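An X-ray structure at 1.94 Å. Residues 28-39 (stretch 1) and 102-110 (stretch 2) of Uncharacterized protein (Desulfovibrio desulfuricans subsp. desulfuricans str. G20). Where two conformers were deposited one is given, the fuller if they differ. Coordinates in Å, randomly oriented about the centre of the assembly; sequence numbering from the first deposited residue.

Stretch 1 (28-39) HESENFKIVSFT
Stretch 2 102-110: VLVTIAPPI

Strand 34-39 pairs with strand 102-107 of the same chain. The two run antiparallel, at 157° between their N-to-C directions, and their axes approach to 4.6 Å. The contact buries 737 Å², both sides summed. K34, V36 and F38 form hydrogen-bonded pairs with I106, V104 and V102. I35 with T105 and S37 with L103 are the non-hydrogen-bonded pairs between them, with CA atoms 4.4 Å apart. In the paired strands the backbone is extended, phi -107 to -142 and psi 121 to 157; E31 (-57/-30) and N32 (-87/-45) make the turn before strand 34-39.

P109 covers the most surface, 80 Å². It lies beyond the strand, after the cis peptide bond that precedes P108. Its CA-to-CB bond points toward stretch 1; phi/psi are -72/152 and the ring pucker is C-gamma endo. P109 CG is 3.1 Å from S30 O, and P109 CD is 3.1 Å from E31 O. The ring thus packs against the turn that leads into strand 34-39. In that turn S30 OG (chi1 p) accepts a hydrogen bond from N32 N at 3.2 Å.

K34 is next, at 68 Å². K34 N donates to I106 O at 3.0 Å, and I106 N donates to K34 O at 2.8 Å. K34 CB is 3.9 Å from P109 CB. The side chain is all-t, and its end leads away from stretch 2.

F38 and V102 cover 60 Å² each. F38 N to V102 O and V102 N to F38 O are both 3.0 Å. The F38 ring (chi1 m, chi2 89°) meets V104 at its edge, with F38 CE1 3.6 Å from V104 CG2. Chi1 is t in V104 and m in V102.

Between these pairs, V36 N donates a hydrogen bond to V104 O at 2.8 Å, and V104 N donates one to V36 O at 2.7 Å. K34, V36, F38, V102, V104 and I106 share one sheet face. I35, S37, L103 and T105 share the other, where I35 CG2 lies 3.4 Å from L103 CD1.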

# COMPACT_ATOMS: atom_id res chain seq x y z
N HIS A 28 0.86 2.17 -11.50
CA HIS A 28 -0.46 2.31 -12.09
C HIS A 28 -0.87 3.78 -12.13
O HIS A 28 -0.48 4.58 -11.26
CB HIS A 28 -1.45 1.50 -11.25
CG HIS A 28 -2.85 1.52 -11.74
ND1 HIS A 28 -3.29 0.69 -12.75
CD2 HIS A 28 -3.92 2.25 -11.35
CE1 HIS A 28 -4.58 0.90 -12.97
NE2 HIS A 28 -4.98 1.85 -12.13
N GLU A 29 -1.61 4.14 -13.17
CA GLU A 29 -2.21 5.44 -13.22
C GLU A 29 -3.56 5.36 -13.95
O GLU A 29 -3.65 4.82 -15.05
CB GLU A 29 -1.26 6.45 -13.86
CG GLU A 29 -1.80 7.86 -13.75
CD GLU A 29 -0.82 8.94 -14.18
OE1 GLU A 29 0.24 8.63 -14.80
OE2 GLU A 29 -1.15 10.13 -13.91
N SER A 30 -4.59 5.89 -13.31
CA SER A 30 -5.95 5.96 -13.88
C SER A 30 -6.58 7.25 -13.39
O SER A 30 -5.94 8.05 -12.73
CB SER A 30 -6.76 4.76 -13.38
OG SER A 30 -6.93 4.84 -11.97
N GLU A 31 -7.83 7.44 -13.76
CA GLU A 31 -8.67 8.52 -13.24
C GLU A 31 -8.82 8.50 -11.69
O GLU A 31 -8.92 9.57 -11.07
CB GLU A 31 -10.06 8.37 -13.88
CG GLU A 31 -10.75 7.01 -13.50
CD GLU A 31 -11.50 6.34 -14.64
OE1 GLU A 31 -12.35 7.00 -15.28
OE2 GLU A 31 -11.23 5.14 -14.87
N ASN A 32 -8.74 7.30 -11.08
CA ASN A 32 -9.00 7.09 -9.65
C ASN A 32 -7.81 7.29 -8.74
O ASN A 32 -7.93 7.90 -7.67
CB ASN A 32 -9.57 5.69 -9.47
CG ASN A 32 -10.82 5.46 -10.28
OD1 ASN A 32 -11.76 6.24 -10.19
ND2 ASN A 32 -10.83 4.41 -11.09
N PHE A 33 -6.66 6.75 -9.13
CA PHE A 33 -5.41 6.98 -8.41
C PHE A 33 -4.14 6.78 -9.25
O PHE A 33 -4.18 6.23 -10.35
CB PHE A 33 -5.33 6.18 -7.08
CG PHE A 33 -5.75 4.71 -7.17
CD1 PHE A 33 -5.63 3.94 -8.34
CD2 PHE A 33 -6.20 4.07 -6.00
CE1 PHE A 33 -6.01 2.58 -8.34
CE2 PHE A 33 -6.56 2.71 -6.01
CZ PHE A 33 -6.46 1.98 -7.18
N LYS A 34 -3.03 7.26 -8.70
CA LYS A 34 -1.70 7.05 -9.26
C LYS A 34 -0.96 6.28 -8.19
O LYS A 34 -1.05 6.62 -7.01
CB LYS A 34 -1.00 8.38 -9.56
CG LYS A 34 0.40 8.21 -10.15
CD LYS A 34 0.93 9.58 -10.58
CE LYS A 34 2.26 9.51 -11.25
NZ LYS A 34 2.70 10.87 -11.70
N ILE A 35 -0.28 5.22 -8.60
CA ILE A 35 0.45 4.35 -7.73
C ILE A 35 1.88 4.33 -8.27
O ILE A 35 2.10 3.95 -9.44
CB ILE A 35 -0.14 2.93 -7.70
CG1 ILE A 35 -1.63 2.96 -7.37
CG2 ILE A 35 0.59 2.07 -6.67
CD1 ILE A 35 -2.33 1.55 -7.35
N VAL A 36 2.83 4.73 -7.43
CA VAL A 36 4.25 4.76 -7.79
C VAL A 36 5.11 4.24 -6.65
O VAL A 36 4.80 4.43 -5.46
CB VAL A 36 4.70 6.21 -8.15
CG1 VAL A 36 4.13 6.60 -9.50
CG2 VAL A 36 4.29 7.21 -7.06
N SER A 37 6.20 3.57 -7.02
CA SER A 37 7.13 3.02 -6.06
C SER A 37 8.39 3.86 -6.09
O SER A 37 8.70 4.51 -7.10
CB SER A 37 7.45 1.56 -6.33
OG SER A 37 8.15 1.38 -7.53
N PHE A 38 9.09 3.84 -4.95
CA PHE A 38 10.39 4.50 -4.78
C PHE A 38 11.31 3.48 -4.13
O PHE A 38 10.94 2.89 -3.12
CB PHE A 38 10.28 5.76 -3.96
CG PHE A 38 9.43 6.82 -4.59
CD1 PHE A 38 8.06 6.88 -4.35
CD2 PHE A 38 10.01 7.81 -5.40
CE1 PHE A 38 7.28 7.89 -4.93
CE2 PHE A 38 9.24 8.79 -5.99
CZ PHE A 38 7.88 8.85 -5.74
N THR A 39 12.45 3.21 -4.77
CA THR A 39 13.41 2.21 -4.27
C THR A 39 14.68 2.98 -3.93
O THR A 39 15.22 3.73 -4.76
CB THR A 39 13.68 1.11 -5.28
OG1 THR A 39 12.42 0.58 -5.76
CG2 THR A 39 14.53 0.01 -4.63
N VAL A 102 9.21 1.64 -1.05
CA VAL A 102 7.89 2.12 -0.63
C VAL A 102 6.95 2.21 -1.82
O VAL A 102 7.40 2.33 -2.95
CB VAL A 102 7.95 3.49 0.11
CG1 VAL A 102 8.84 3.37 1.34
CG2 VAL A 102 8.39 4.62 -0.82
N LEU A 103 5.65 2.15 -1.54
CA LEU A 103 4.60 2.29 -2.53
C LEU A 103 3.77 3.49 -2.15
O LEU A 103 3.32 3.58 -1.02
CB LEU A 103 3.72 1.05 -2.56
CG LEU A 103 2.73 0.99 -3.74
CD1 LEU A 103 3.45 1.01 -5.10
CD2 LEU A 103 1.88 -0.28 -3.60
N VAL A 104 3.55 4.37 -3.10
CA VAL A 104 2.77 5.57 -2.88
C VAL A 104 1.53 5.48 -3.72
O VAL A 104 1.64 5.22 -4.89
CB VAL A 104 3.59 6.83 -3.27
CG1 VAL A 104 2.75 8.13 -3.04
CG2 VAL A 104 4.89 6.85 -2.49
N THR A 105 0.36 5.71 -3.11
CA THR A 105 -0.95 5.77 -3.77
C THR A 105 -1.48 7.18 -3.51
O THR A 105 -1.57 7.60 -2.36
CB THR A 105 -1.93 4.71 -3.24
OG1 THR A 105 -1.34 3.42 -3.44
CG2 THR A 105 -3.27 4.80 -4.02
N ILE A 106 -1.82 7.87 -4.58
CA ILE A 106 -2.25 9.26 -4.57
C ILE A 106 -3.66 9.29 -5.16
O ILE A 106 -3.85 8.80 -6.26
CB ILE A 106 -1.30 10.12 -5.44
CG1 ILE A 106 0.18 9.86 -5.08
CG2 ILE A 106 -1.67 11.58 -5.30
CD1 ILE A 106 1.16 10.49 -6.05
N ALA A 107 -4.62 9.85 -4.41
CA ALA A 107 -6.04 9.93 -4.83
C ALA A 107 -6.71 11.25 -4.42
O ALA A 107 -6.55 11.67 -3.27
CB ALA A 107 -6.84 8.79 -4.26
N PRO A 108 -7.32 11.98 -5.37
CA PRO A 108 -7.30 11.74 -6.82
C PRO A 108 -5.86 11.91 -7.35
O PRO A 108 -5.01 12.46 -6.63
CB PRO A 108 -8.21 12.84 -7.38
CG PRO A 108 -9.05 13.28 -6.21
CD PRO A 108 -8.14 13.15 -5.03
N PRO A 109 -5.56 11.42 -8.56
CA PRO A 109 -4.19 11.56 -9.09
C PRO A 109 -3.85 13.02 -9.48
O PRO A 109 -4.76 13.78 -9.83
CB PRO A 109 -4.17 10.62 -10.29
CG PRO A 109 -5.58 10.18 -10.52
CD PRO A 109 -6.47 10.77 -9.52
N ILE A 110 -2.57 13.38 -9.41
CA ILE A 110 -2.10 14.76 -9.72
C ILE A 110 -2.04 14.97 -11.25
O ILE A 110 -2.50 16.00 -11.77
CB ILE A 110 -0.66 15.09 -9.16
CG1 ILE A 110 -0.51 14.75 -7.67
CG2 ILE A 110 -0.31 16.57 -9.41
CD1 ILE A 110 -1.47 15.45 -6.78
OXT ILE A 110 -1.48 14.14 -11.98